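PDB 4CEK: regulator of nonsense transcripts 2 from Homo sapiens, which takes part in nonsense-mediated mRNA decay, probably as a scaffold linking other decay factors, and contains three MIF4G domains, of which this is the second. Local coordinates for residues A[120-125]-A[152-157]; A[167-172]-A[217-222]; A[132-137]-A[173-178]. All coordinates share one frame; numbering follows the deposited sequence.

Interaction 1: A[120-125]-A[152-157]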
loop_
_atom_site.group_PDB
_atom_site.type_symbol
_atom_site.label_atom_id
_atom_site.label_comp_id
_atom_site.label_asym_id
_atom_site.label_seq_id
_atom_site.Cartn_x
_atom_site.Cartn_y
_atom_site.Cartn_z
ATOM N N ALA A 120 19.377 2.869 -12.878
ATOM C CA ALA A 120 18.718 2.263 -14.033
ATOM C C ALA A 120 17.544 1.430 -13.573
ATOM O O ALA A 120 16.450 1.480 -14.154
ATOM C CB ALA A 120 19.689 1.359 -14.815
ATOM N N PHE A 121 17.822 0.600 -12.571
ATOM C CA PHE A 121 16.855 -0.364 -12.046
ATOM C C PHE A 121 15.619 0.352 -11.522
ATOM O O PHE A 121 14.509 0.026 -11.923
ATOM C CB PHE A 121 17.489 -1.185 -10.921
ATOM C CG PHE A 121 16.550 -2.126 -10.281
ATOM C CD1 PHE A 121 16.288 -3.365 -10.861
ATOM C CD2 PHE A 121 15.890 -1.772 -9.101
ATOM C CE1 PHE A 121 15.394 -4.240 -10.255
ATOM C CE2 PHE A 121 15.010 -2.656 -8.491
ATOM C CZ PHE A 121 14.752 -3.878 -9.068
ATOM N N LEU A 122 15.829 1.342 -10.655
ATOM C CA LEU A 122 14.721 2.110 -10.080
ATOM C C LEU A 122 13.917 2.780 -11.183
ATOM O O LEU A 122 12.695 2.725 -11.174
ATOM C CB LEU A 122 15.200 3.167 -9.087
ATOM C CG LEU A 122 16.005 2.683 -7.872
ATOM C CD1 LEU A 122 16.363 3.870 -6.964
ATOM C CD2 LEU A 122 15.297 1.591 -7.090
ATOM N N GLN A 123 14.595 3.372 -12.156
ATOM C CA GLN A 123 13.891 4.064 -13.243
ATOM C C GLN A 123 13.082 3.114 -14.154
ATOM O O GLN A 123 12.252 3.571 -14.933
ATOM C CB GLN A 123 14.855 4.957 -14.040
ATOM C CG GLN A 123 15.275 6.208 -13.256
ATOM C CD GLN A 123 16.376 7.041 -13.922
ATOM O OE1 GLN A 123 17.500 6.571 -14.126
ATOM N NE2 GLN A 123 16.059 8.302 -14.237
ATOM N N GLN A 124 13.292 1.808 -14.009
ATOM C CA GLN A 124 12.598 0.773 -14.805
ATOM C C GLN A 124 11.386 0.145 -14.061
ATOM O O GLN A 124 10.502 -0.451 -14.686
ATOM C CB GLN A 124 13.638 -0.296 -15.233
ATOM C CG GLN A 124 13.185 -1.750 -15.326
ATOM C CD GLN A 124 13.208 -2.522 -13.979
ATOM O OE1 GLN A 124 12.770 -3.677 -13.924
ATOM N NE2 GLN A 124 13.727 -1.904 -12.910
ATOM N N LEU A 125 11.362 0.284 -12.731
ATOM C CA LEU A 125 10.289 -0.230 -11.900
ATOM C C LEU A 125 8.887 0.100 -12.409
ATOM O O LEU A 125 8.033 -0.797 -12.435
ATOM C CB LEU A 125 10.439 0.250 -10.437
ATOM C CG LEU A 125 11.268 -0.685 -9.553
ATOM C CD1 LEU A 125 11.373 -0.148 -8.131
ATOM C CD2 LEU A 125 10.667 -2.090 -9.619
ATOM N N LYS A 152 17.539 1.526 0.944
ATOM C CA LYS A 152 16.920 2.786 1.309
ATOM C C LYS A 152 16.432 3.504 0.066
ATOM O O LYS A 152 15.402 4.172 0.086
ATOM C CB LYS A 152 17.896 3.715 2.041
ATOM C CG LYS A 152 17.920 3.582 3.551
ATOM C CD LYS A 152 18.759 4.707 4.184
ATOM C CE LYS A 152 20.272 4.455 4.083
ATOM N NZ LYS A 152 21.054 5.686 3.762
ATOM N N LYS A 153 17.212 3.431 -0.996
ATOM C CA LYS A 153 16.799 4.015 -2.258
ATOM C C LYS A 153 15.588 3.276 -2.823
ATOM O O LYS A 153 14.710 3.913 -3.363
ATOM C CB LYS A 153 17.953 4.028 -3.260
ATOM C CG LYS A 153 18.715 5.349 -3.300
ATOM C CD LYS A 153 20.091 5.239 -3.971
ATOM C CE LYS A 153 20.272 6.248 -5.118
ATOM N NZ LYS A 153 20.267 7.704 -4.744
ATOM N N LEU A 154 15.544 1.955 -2.713
ATOM C CA LEU A 154 14.401 1.190 -3.206
ATOM C C LEU A 154 13.131 1.656 -2.487
ATOM O O LEU A 154 12.200 2.123 -3.115
ATOM C CB LEU A 154 14.575 -0.308 -2.970
ATOM C CG LEU A 154 13.387 -1.179 -3.389
ATOM C CD1 LEU A 154 12.895 -0.839 -4.796
ATOM C CD2 LEU A 154 13.646 -2.673 -3.209
ATOM N N VAL A 155 13.141 1.570 -1.159
ATOM C CA VAL A 155 12.023 1.986 -0.308
ATOM C C VAL A 155 11.509 3.359 -0.735
ATOM O O VAL A 155 10.309 3.561 -0.906
ATOM C CB VAL A 155 12.440 1.994 1.174
ATOM C CG1 VAL A 155 11.476 2.830 1.990
ATOM C CG2 VAL A 155 12.527 0.588 1.732
ATOM N N ARG A 156 12.418 4.282 -0.976
ATOM C CA ARG A 156 12.025 5.635 -1.296
ATOM C C ARG A 156 11.443 5.756 -2.700
ATOM O O ARG A 156 10.532 6.556 -2.939
ATOM C CB ARG A 156 13.208 6.587 -1.114
ATOM C CG ARG A 156 13.630 6.742 0.339
ATOM C CD ARG A 156 14.909 7.567 0.467
ATOM N NE ARG A 156 15.566 7.350 1.752
ATOM C CZ ARG A 156 16.558 8.099 2.250
ATOM N NH1 ARG A 156 17.039 9.141 1.593
ATOM N NH2 ARG A 156 17.071 7.799 3.429
ATOM N N ALA A 157 11.949 4.959 -3.631
ATOM C CA ALA A 157 11.375 4.933 -4.985
ATOM C C ALA A 157 10.007 4.271 -4.984
ATOM O O ALA A 157 9.121 4.709 -5.698
ATOM C CB ALA A 157 12.297 4.239 -5.982
#
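The carbonyl oxygen of Phe121 is the best-held polar atom, with three donors reaching it toward the C-terminal end of helix 110-124. The backbone N of Gln124 lies 3.0 Å from Phe121 O, and Leu125 N adds a weak bond to the same atom. The third is Gln124 NE2, modelled at a very short 2.3 Å from Phe121 O; the true distance is probably longer, and the shortness is no sign of strength. The N-H meets the oxygen at a bent 130°, on a lone pair in the carbonyl plane. That folds the Gln124 chain back, so that NE2 also sits over one face of the Phe121 ring, near its rim.

The contact with 152-157 is wholly apolar. Leu122 carries it, with CG anti to its carbonyl carbon. Leu122 CD1 lies 4.0 Å from Lys153 CB, where the two side chains cross at about a right angle, while Leu122 CD2 reaches 4.0 Å from Leu154 CA. Both methyls touch the small Ala157, whose CB is 4.2 Å from Leu122 CD2; a single methyl suits the point where the backbones come nearest. Leu154, its CG anti to the backbone N, turns CD1 to within 3.7 Å of Leu125 CD1.

The two helical segments run nearly parallel, crossing at -20° with their axes 10.5 Å apart, and helix 131-144 lies between them in sequence, as expected of stacked helices in an all-helical MIF4G domain. Phe121 and Leu154 also touch that helix, Leu125 and Leu154 lean on helix 169-179, and Lys153 and Arg156 meet helix 89-99.

Interaction 2: A[167-172]-A[217-222]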
loop_
_atom_site.group_PDB
_atom_site.type_symbol
_atom_site.label_atom_id
_atom_site.label_comp_id
_atom_site.label_asym_id
_atom_site.label_seq_id
_atom_site.Cartn_x
_atom_site.Cartn_y
_atom_site.Cartn_z
ATOM N N ASP A 167 -2.042 1.604 -10.967
ATOM C CA ASP A 167 -1.871 0.221 -11.475
ATOM C C ASP A 167 -0.599 -0.475 -10.954
ATOM O O ASP A 167 -0.533 -1.706 -10.898
ATOM C CB ASP A 167 -1.851 0.218 -13.013
ATOM C CG ASP A 167 -0.727 1.092 -13.599
ATOM O OD1 ASP A 167 -0.629 2.297 -13.242
ATOM O OD2 ASP A 167 0.064 0.578 -14.427
ATOM N N LEU A 168 0.402 0.324 -10.583
ATOM C CA LEU A 168 1.659 -0.190 -10.000
ATOM C C LEU A 168 1.532 -0.729 -8.564
ATOM O O LEU A 168 2.211 -1.678 -8.185
ATOM C CB LEU A 168 2.728 0.890 -10.036
ATOM C CG LEU A 168 3.175 1.332 -11.437
ATOM C CD1 LEU A 168 4.194 2.468 -11.319
ATOM C CD2 LEU A 168 3.724 0.150 -12.208
ATOM N N LEU A 169 0.617 -0.180 -7.784
ATOM C CA LEU A 169 0.556 -0.540 -6.360
ATOM C C LEU A 169 0.559 -2.020 -6.071
ATOM O O LEU A 169 1.195 -2.445 -5.118
ATOM C CB LEU A 169 -0.673 0.093 -5.693
ATOM C CG LEU A 169 -0.669 1.619 -5.718
ATOM C CD1 LEU A 169 -1.910 2.196 -5.036
ATOM C CD2 LEU A 169 0.619 2.145 -5.145
ATOM N N PRO A 170 -0.207 -2.825 -6.831
ATOM C CA PRO A 170 -0.209 -4.257 -6.475
ATOM C C PRO A 170 1.142 -4.930 -6.753
ATOM O O PRO A 170 1.518 -5.900 -6.070
ATOM C CB PRO A 170 -1.269 -4.870 -7.420
ATOM C CG PRO A 170 -2.091 -3.724 -7.883
ATOM C CD PRO A 170 -1.246 -2.491 -7.821
ATOM N N PHE A 171 1.832 -4.448 -7.784
ATOM C CA PHE A 171 3.117 -5.036 -8.176
ATOM C C PHE A 171 4.178 -4.597 -7.144
ATOM O O PHE A 171 4.922 -5.444 -6.576
ATOM C CB PHE A 171 3.431 -4.670 -9.638
ATOM C CG PHE A 171 2.349 -5.140 -10.601
ATOM C CD1 PHE A 171 2.105 -6.500 -10.787
ATOM C CD2 PHE A 171 1.523 -4.222 -11.265
ATOM C CE1 PHE A 171 1.060 -6.940 -11.615
ATOM C CE2 PHE A 171 0.483 -4.654 -12.100
ATOM C CZ PHE A 171 0.260 -6.007 -12.280
ATOM N N TYR A 172 4.185 -3.295 -6.852
ATOM C CA TYR A 172 5.025 -2.766 -5.808
ATOM C C TYR A 172 4.838 -3.471 -4.471
ATOM O O TYR A 172 5.817 -3.804 -3.811
ATOM C CB TYR A 172 4.837 -1.281 -5.693
ATOM C CG TYR A 172 5.524 -0.519 -6.798
ATOM C CD1 TYR A 172 6.001 -1.157 -7.961
ATOM C CD2 TYR A 172 5.699 0.849 -6.692
ATOM C CE1 TYR A 172 6.646 -0.435 -8.964
ATOM C CE2 TYR A 172 6.330 1.576 -7.679
ATOM C CZ TYR A 172 6.811 0.946 -8.812
ATOM O OH TYR A 172 7.440 1.727 -9.776
ATOM N N VAL A 217 -3.822 5.241 0.901
ATOM C CA VAL A 217 -4.725 4.242 1.457
ATOM C C VAL A 217 -4.778 3.016 0.573
ATOM O O VAL A 217 -4.818 1.911 1.097
ATOM C CB VAL A 217 -6.147 4.821 1.714
ATOM C CG1 VAL A 217 -7.195 3.731 1.647
ATOM C CG2 VAL A 217 -6.208 5.513 3.063
ATOM N N ARG A 218 -4.726 3.174 -0.748
ATOM C CA ARG A 218 -4.654 1.991 -1.639
ATOM C C ARG A 218 -3.377 1.158 -1.440
ATOM O O ARG A 218 -3.439 -0.077 -1.434
ATOM C CB ARG A 218 -4.756 2.378 -3.120
ATOM C CG ARG A 218 -6.149 2.832 -3.548
ATOM C CD ARG A 218 -6.245 2.975 -5.054
ATOM N NE ARG A 218 -7.087 4.111 -5.434
ATOM C CZ ARG A 218 -8.382 4.042 -5.758
ATOM N NH1 ARG A 218 -9.031 2.873 -5.753
ATOM N NH2 ARG A 218 -9.038 5.157 -6.078
ATOM N N PHE A 219 -2.245 1.839 -1.252
ATOM C CA PHE A 219 -0.949 1.169 -1.033
ATOM C C PHE A 219 -1.015 0.368 0.257
ATOM O O PHE A 219 -0.724 -0.794 0.247
ATOM C CB PHE A 219 0.203 2.194 -1.006
ATOM C CG PHE A 219 1.535 1.676 -1.537
ATOM C CD1 PHE A 219 1.810 0.295 -1.658
ATOM C CD2 PHE A 219 2.534 2.590 -1.941
ATOM C CE1 PHE A 219 3.027 -0.158 -2.145
ATOM C CE2 PHE A 219 3.770 2.127 -2.409
ATOM C CZ PHE A 219 4.013 0.753 -2.516
ATOM N N ILE A 220 -1.554 0.942 1.327
ATOM C CA ILE A 220 -1.757 0.184 2.559
ATOM C C ILE A 220 -2.652 -1.042 2.341
ATOM O O ILE A 220 -2.429 -2.157 2.916
ATOM C CB ILE A 220 -2.344 1.077 3.677
ATOM C CG1 ILE A 220 -1.280 2.109 4.094
ATOM C CG2 ILE A 220 -2.778 0.208 4.835
ATOM C CD1 ILE A 220 -1.699 3.251 5.025
ATOM N N GLY A 221 -3.663 -0.872 1.488
ATOM C CA GLY A 221 -4.551 -1.991 1.188
ATOM C C GLY A 221 -3.845 -3.126 0.502
ATOM O O GLY A 221 -4.074 -4.290 0.807
ATOM N N GLU A 222 -3.026 -2.809 -0.484
ATOM C CA GLU A 222 -2.301 -3.866 -1.241
ATOM C C GLU A 222 -1.313 -4.625 -0.327
ATOM O O GLU A 222 -1.268 -5.860 -0.284
ATOM C CB GLU A 222 -1.562 -3.227 -2.418
ATOM C CG GLU A 222 -2.474 -2.855 -3.594
ATOM C CD GLU A 222 -3.307 -4.056 -4.053
ATOM O OE1 GLU A 222 -2.790 -5.192 -4.050
ATOM O OE2 GLU A 222 -4.503 -3.898 -4.363
#
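The Phe219 ring receives a methyl on one face: Leu169 CD2 stands 3.9 Å from the ring centroid, 19° off the normal, a CH-pi contact displaced toward the rim beside CG. Tyr172 approaches the far end of the same ring obliquely, its CB 3.9 Å from Phe219 CZ. The Tyr172 ring itself is turned elsewhere, and Leu168 CB of its own segment lies over the centre of one of its faces.

Leu169 is the residue that wedges between the helices. CG is anti to the carbonyl carbon (chi1 -62°), and this places the branch so that each methyl has a task: CD2 covers the aromatic ring, while Leu169 CD1 presses to 3.4 Å from Arg218 CB, a tight approach. A branched aliphatic chain suits this fork, since it fills both the ring face and the groove beside the helix backbone. Arg218 offers its CB here and carries its guanidinium away.

Pro170, early in its helix, where a missing N-H costs little, brings its ring carbons against Glu222. The glutamate chain bends at chi2 (-54°), and Glu222 OE1 comes to 3.7 Å from Pro170 CB without a hydrogen bond between them. Glu222 CG also lies 4.0 Å from Leu169 CB. The polar end of this buried side chain is satisfied outside the two segments: OE1 is hydrogen-bonded to Tyr18 OH, and OE2 forms a salt bridge with Lys225, which would be expected to stabilise the charged carboxylate.

Centred about 4 Å from the centre of the chain, this buried helix-helix contact joins helix 169-179 to helix 210-225 inside the MIF4G helical stack. Helix 185-203 supplies Leu190 and Leu194 to Phe219, while helix 247-266 receives Val217, Arg218 and Glu222.

Interaction 3: A[132-137]-A[173-178]; sequences DLIDKA and ARLVAT
In this all-helical MIF4G fold, built from stacked helices much like HEAT repeats, helix 131-144 and helix 169-179 cross at -39° where these segments meet, and Arg174 spans the gap between them. From CB, its CG runs anti to the backbone N. Arg174 CD then passes 4.0 Å from Ile134 CG2 before the chain bends at chi3 and sets the guanidinium side-on to Asp135. Arg174 NE donates to Asp135 OD1 over 2.9 Å. Arg174 NH2 donates to Asp135 OD2 over 2.8 Å, almost straight at 171°. Each oxygen uses its syn lone pair, so a two-pronged salt bridge holds the guanidinium's rotation, with the carboxylate plane twisted 30° from it. At the tip, NH1 bonds to the carbonyl oxygens of Phe17 and Asn16, and NH2 also to that of Asn20; arginine suits a buried site with so many acceptors. Arg131 brings a second positive charge close to Arg174, and the carboxylate of Asp135 would be expected to ease the repulsion.

Beside this polar pair, Ile134 CG1 lies 4.1 Å from Leu175 CB. One turn on, Thr178 OG1 donates back to Arg174 O at 2.7 Å, from above the carbonyl plane.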
loop_
_atom_site.group_PDB
_atom_site.type_symbol
_atom_site.label_atom_id
_atom_site.label_comp_id
_atom_site.label_asym_id
_atom_site.label_seq_id
_atom_site.Cartn_x
_atom_site.Cartn_y
_atom_site.Cartn_z
ATOM N N ASP A 132 5.227 -11.655 -13.815
ATOM C CA ASP A 132 6.553 -12.149 -14.201
ATOM C C ASP A 132 7.588 -11.033 -14.186
ATOM O O ASP A 132 8.680 -11.211 -13.630
ATOM C CB ASP A 132 6.516 -12.854 -15.576
ATOM C CG ASP A 132 5.615 -14.097 -15.575
ATOM O OD1 ASP A 132 5.509 -14.806 -14.544
ATOM O OD2 ASP A 132 4.999 -14.366 -16.620
ATOM N N LEU A 133 7.276 -9.887 -14.784
ATOM C CA LEU A 133 8.227 -8.756 -14.736
ATOM C C LEU A 133 8.628 -8.346 -13.287
ATOM O O LEU A 133 9.780 -8.020 -13.048
ATOM C CB LEU A 133 7.690 -7.520 -15.469
ATOM C CG LEU A 133 7.820 -7.323 -16.998
ATOM C CD1 LEU A 133 7.119 -6.002 -17.352
ATOM C CD2 LEU A 133 9.278 -7.300 -17.505
ATOM N N ILE A 134 7.691 -8.344 -12.334
ATOM C CA ILE A 134 7.985 -7.777 -10.994
ATOM C C ILE A 134 8.789 -8.798 -10.178
ATOM O O ILE A 134 9.670 -8.414 -9.420
ATOM C CB ILE A 134 6.710 -7.258 -10.237
ATOM C CG1 ILE A 134 7.071 -6.221 -9.161
ATOM C CG2 ILE A 134 5.952 -8.398 -9.587
ATOM C CD1 ILE A 134 7.523 -4.868 -9.690
ATOM N N ASP A 135 8.504 -10.086 -10.366
ATOM C CA ASP A 135 9.317 -11.161 -9.775
ATOM C C ASP A 135 10.771 -11.141 -10.296
ATOM O O ASP A 135 11.709 -11.332 -9.530
ATOM C CB ASP A 135 8.664 -12.535 -10.018
ATOM C CG ASP A 135 7.374 -12.757 -9.163
ATOM O OD1 ASP A 135 7.048 -11.889 -8.331
ATOM O OD2 ASP A 135 6.690 -13.806 -9.313
ATOM N N LYS A 136 10.961 -10.877 -11.585
ATOM C CA LYS A 136 12.317 -10.725 -12.149
ATOM C C LYS A 136 13.078 -9.590 -11.484
ATOM O O LYS A 136 14.265 -9.724 -11.153
ATOM C CB LYS A 136 12.277 -10.491 -13.668
ATOM C CG LYS A 136 12.219 -11.776 -14.481
ATOM C CD LYS A 136 11.875 -11.527 -15.955
ATOM C CE LYS A 136 11.706 -12.834 -16.735
ATOM N NZ LYS A 136 10.468 -12.853 -17.572
ATOM N N ALA A 137 12.389 -8.470 -11.307
ATOM C CA ALA A 137 12.968 -7.292 -10.664
ATOM C C ALA A 137 13.479 -7.625 -9.257
ATOM O O ALA A 137 14.555 -7.161 -8.842
ATOM C CB ALA A 137 11.942 -6.161 -10.624
ATOM N N ALA A 173 3.613 -3.783 -4.100
ATOM C CA ALA A 173 3.402 -4.593 -2.911
ATOM C C ALA A 173 3.968 -6.009 -3.058
ATOM O O ALA A 173 4.454 -6.592 -2.084
ATOM C CB ALA A 173 1.921 -4.650 -2.535
ATOM N N ARG A 174 3.832 -6.610 -4.237
ATOM C CA ARG A 174 4.362 -7.972 -4.456
ATOM C C ARG A 174 5.897 -8.004 -4.284
ATOM O O ARG A 174 6.430 -8.887 -3.622
ATOM C CB ARG A 174 3.991 -8.522 -5.841
ATOM C CG ARG A 174 3.981 -10.054 -5.882
ATOM C CD ARG A 174 3.567 -10.583 -7.239
ATOM N NE ARG A 174 4.227 -11.852 -7.587
ATOM C CZ ARG A 174 3.798 -13.075 -7.282
ATOM N NH1 ARG A 174 2.674 -13.264 -6.610
ATOM N NH2 ARG A 174 4.501 -14.138 -7.663
ATOM N N LEU A 175 6.575 -7.033 -4.883
ATOM C CA LEU A 175 8.020 -6.848 -4.731
ATOM C C LEU A 175 8.392 -6.870 -3.253
ATOM O O LEU A 175 9.164 -7.722 -2.820
ATOM C CB LEU A 175 8.461 -5.507 -5.352
ATOM C CG LEU A 175 9.976 -5.264 -5.496
ATOM C CD1 LEU A 175 10.653 -6.404 -6.272
ATOM C CD2 LEU A 175 10.187 -3.942 -6.199
ATOM N N VAL A 176 7.768 -5.967 -2.475
ATOM C CA VAL A 176 8.081 -5.813 -1.070
ATOM C C VAL A 176 7.886 -7.129 -0.333
ATOM O O VAL A 176 8.743 -7.536 0.432
ATOM C CB VAL A 176 7.253 -4.694 -0.427
ATOM C CG1 VAL A 176 7.360 -4.771 1.091
ATOM C CG2 VAL A 176 7.702 -3.328 -0.959
ATOM N N ALA A 177 6.781 -7.817 -0.589
ATOM C CA ALA A 177 6.491 -9.047 0.142
ATOM C C ALA A 177 7.410 -10.185 -0.301
ATOM O O ALA A 177 7.657 -11.138 0.447
ATOM C CB ALA A 177 5.042 -9.438 -0.047
ATOM N N THR A 178 7.877 -10.106 -1.533
ATOM C CA THR A 178 8.765 -11.132 -2.079
ATOM C C THR A 178 10.201 -10.979 -1.511
ATOM O O THR A 178 10.880 -11.956 -1.253
ATOM C CB THR A 178 8.785 -11.074 -3.618
ATOM O OG1 THR A 178 7.462 -11.327 -4.125
ATOM C CG2 THR A 178 9.728 -12.106 -4.164
#

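Interactions 2 and 3 share helix 169-179, which meets helix 210-225 through its first turn and helix 131-144 further along; their centres lie about 12 Å apart. Phe171 O touches Ile134 CG1 at 3.5 Å, and Glu222 CB touches Ala173 CB at 3.8 Å, so the two contacts merge. Interaction 1, centred about 13 Å from interaction 3, joins it where Phe121 CZ nears Ala137 O (3.3 Å) and Leu125 CD2 meets Leu175 CD2 (3.9 Å). Between interactions 1 and 2, whose centres are about 16 Å apart, Tyr172 OH reaches Leu125 CB at 3.4 Å. Together they link five helices of the MIF4G domain, interactions 2 and 3 buried and interaction 1 partly so.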